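Local structure of Myo-inositol 2-dehydrogenase (3EZY) at residues 56-59 with 60-63. The protein catalyses the NAD(+)-dependent oxidation of myo-inositol to 2-keto-myo-inositol (scyllo-inosose), probably as part of a myo-inositol degradation pathway. Sequence-based numbering, arbitrary orientation.
Sequences PHEL and IEDP
Ile60 N donates to Pro56 O over 2.9 Å in a nearly straight bond (164°), and Glu61 N reaches His57 O in the same i to i+4 pattern at 3.0 Å. The helix then runs out: Asp62 N bonds only weakly to Glu58 O and also takes Leu59 O at 3.2 Å, approaching that carbonyl from above its plane, an i to i+3 bond of a tightening last turn. Proline suits the first turn, where its missing N-H costs no helical bond, and the N-H of His57 is held by Asp55 OD1.

On the outer side, where glutamates suit the exposed face, water joins the polar side chains. Glu61 sets CG beside its own backbone N (chi1 -67°) and stays extended beyond it, which lays the carboxylate back along the helix over His57 O. A water at the ring edge of His57, in its plane and 3.0 Å from ND1, donates to Glu61 OE2 at 2.6 Å, bridging ND1 and OE2, which do not meet directly. In the modelled copy of Glu58, one of two, OE1 comes within 4.2 Å of Glu61 OE1, a close approach of like charges; the placing of a second water near both is doubtful.

Apolar residues occupy the buried side, which suits the hydrocarbon chains of leucine and isoleucine. Ile60 sends CG1 and CD1 back over Pro56 O and packs on Leu80 and Cys84 of helix 77-86, while Leu59 lies against Ala31 and Ser33 of strand 27-33; both branched chains also reach Ile8. Past the last turn, aspartate suits the helix end because its carboxylate has two partners: Asp62 OD2 bonds Tyr53 OH and OD1 bonds Asn64 N, while Lys89 NZ binds Ile60 O and Asp62 O. This is a short amphipathic helix of the Rossmann fold, the crossover connecting parallel strands 51-53 and 67-70 in the NAD-binding domain of the Gfo/Idh/MocA family.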
loop_
_atom_site.group_PDB
_atom_site.type_symbol
_atom_site.label_atom_id
_atom_site.label_comp_id
_atom_site.label_asym_id
_atom_site.label_seq_id
_atom_site.Cartn_x
_atom_site.Cartn_y
_atom_site.Cartn_z
ATOM N N PRO A 56 5.718 -7.038 -49.558
ATOM C CA PRO A 56 5.193 -7.991 -48.554
ATOM C C PRO A 56 4.495 -9.193 -49.165
ATOM O O PRO A 56 4.390 -10.250 -48.514
ATOM C CB PRO A 56 4.143 -7.174 -47.779
ATOM C CG PRO A 56 3.849 -5.955 -48.631
ATOM C CD PRO A 56 5.125 -5.692 -49.429
ATOM N N HIS A 57 3.997 -9.027 -50.384
ATOM C CA HIS A 57 3.329 -10.112 -51.136
ATOM C C HIS A 57 4.288 -11.243 -51.479
ATOM O O HIS A 57 3.920 -12.409 -51.437
ATOM C CB HIS A 57 2.638 -9.566 -52.378
ATOM C CG HIS A 57 1.413 -8.776 -52.061
ATOM N ND1 HIS A 57 0.199 -9.379 -51.794
ATOM C CD2 HIS A 57 1.219 -7.441 -51.910
ATOM C CE1 HIS A 57 -0.697 -8.447 -51.515
ATOM N NE2 HIS A 57 -0.107 -7.263 -51.580
ATOM N N GLU A 58 5.532 -10.890 -51.786
ATOM C CA GLU A 58 6.588 -11.888 -51.900
ATOM C C GLU A 58 6.812 -12.643 -50.579
ATOM O O GLU A 58 7.100 -13.843 -50.570
ATOM C CB GLU A 58 7.889 -11.247 -52.365
ATOM C CG GLU A 58 7.793 -10.526 -53.719
ATOM C CD GLU A 58 7.274 -11.417 -54.851
ATOM O OE1 GLU A 58 7.212 -12.651 -54.675
ATOM O OE2 GLU A 58 6.925 -10.876 -55.930
ATOM N N LEU A 59 6.725 -11.942 -49.447
ATOM C CA LEU A 59 6.829 -12.643 -48.167
ATOM C C LEU A 59 5.666 -13.646 -47.987
ATOM O O LEU A 59 5.840 -14.828 -47.621
ATOM C CB LEU A 59 6.893 -11.616 -46.989
ATOM C CG LEU A 59 7.036 -12.232 -45.578
ATOM C CD1 LEU A 59 7.837 -11.331 -44.604
ATOM C CD2 LEU A 59 5.659 -12.624 -44.974
ATOM N N ILE A 60 4.456 -13.171 -48.188
ATOM C CA ILE A 60 3.283 -14.015 -48.022
ATOM C C ILE A 60 3.291 -15.255 -48.932
ATOM O O ILE A 60 2.835 -16.326 -48.532
ATOM C CB ILE A 60 2.015 -13.174 -48.266
ATOM C CG1 ILE A 60 1.843 -12.185 -47.098
ATOM C CG2 ILE A 60 0.795 -14.074 -48.511
ATOM C CD1 ILE A 60 1.008 -10.986 -47.430
ATOM N N GLU A 61 3.800 -15.109 -50.153
ATOM C CA GLU A 61 3.806 -16.218 -51.142
ATOM C C GLU A 61 5.005 -17.158 -50.970
ATOM O O GLU A 61 5.022 -18.264 -51.505
ATOM C CB GLU A 61 3.707 -15.648 -52.574
ATOM C CG GLU A 61 2.345 -14.971 -52.877
ATOM C CD GLU A 61 2.420 -13.936 -54.002
ATOM O OE1 GLU A 61 3.279 -14.076 -54.896
ATOM O OE2 GLU A 61 1.619 -12.979 -54.008
ATOM N N ASP A 62 6.001 -16.733 -50.190
ATOM C CA ASP A 62 7.134 -17.612 -49.885
ATOM C C ASP A 62 6.667 -18.929 -49.277
ATOM O O ASP A 62 6.035 -18.922 -48.223
ATOM C CB ASP A 62 8.066 -16.901 -48.902
ATOM C CG ASP A 62 9.401 -17.628 -48.718
ATOM O OD1 ASP A 62 9.425 -18.878 -48.683
ATOM O OD2 ASP A 62 10.434 -16.937 -48.594
ATOM N N PRO A 63 6.992 -20.085 -49.923
ATOM C CA PRO A 63 6.430 -21.333 -49.438
ATOM C C PRO A 63 6.990 -21.772 -48.129
ATOM O O PRO A 63 6.420 -22.637 -47.512
ATOM C CB PRO A 63 6.808 -22.352 -50.533
ATOM C CG PRO A 63 7.962 -21.717 -51.244
ATOM C CD PRO A 63 7.610 -20.265 -51.251
HETATM O O HOH W 1 0.098 -12.351 -52.036
HETATM O O HOH W 2 5.784 -14.520 -55.226
#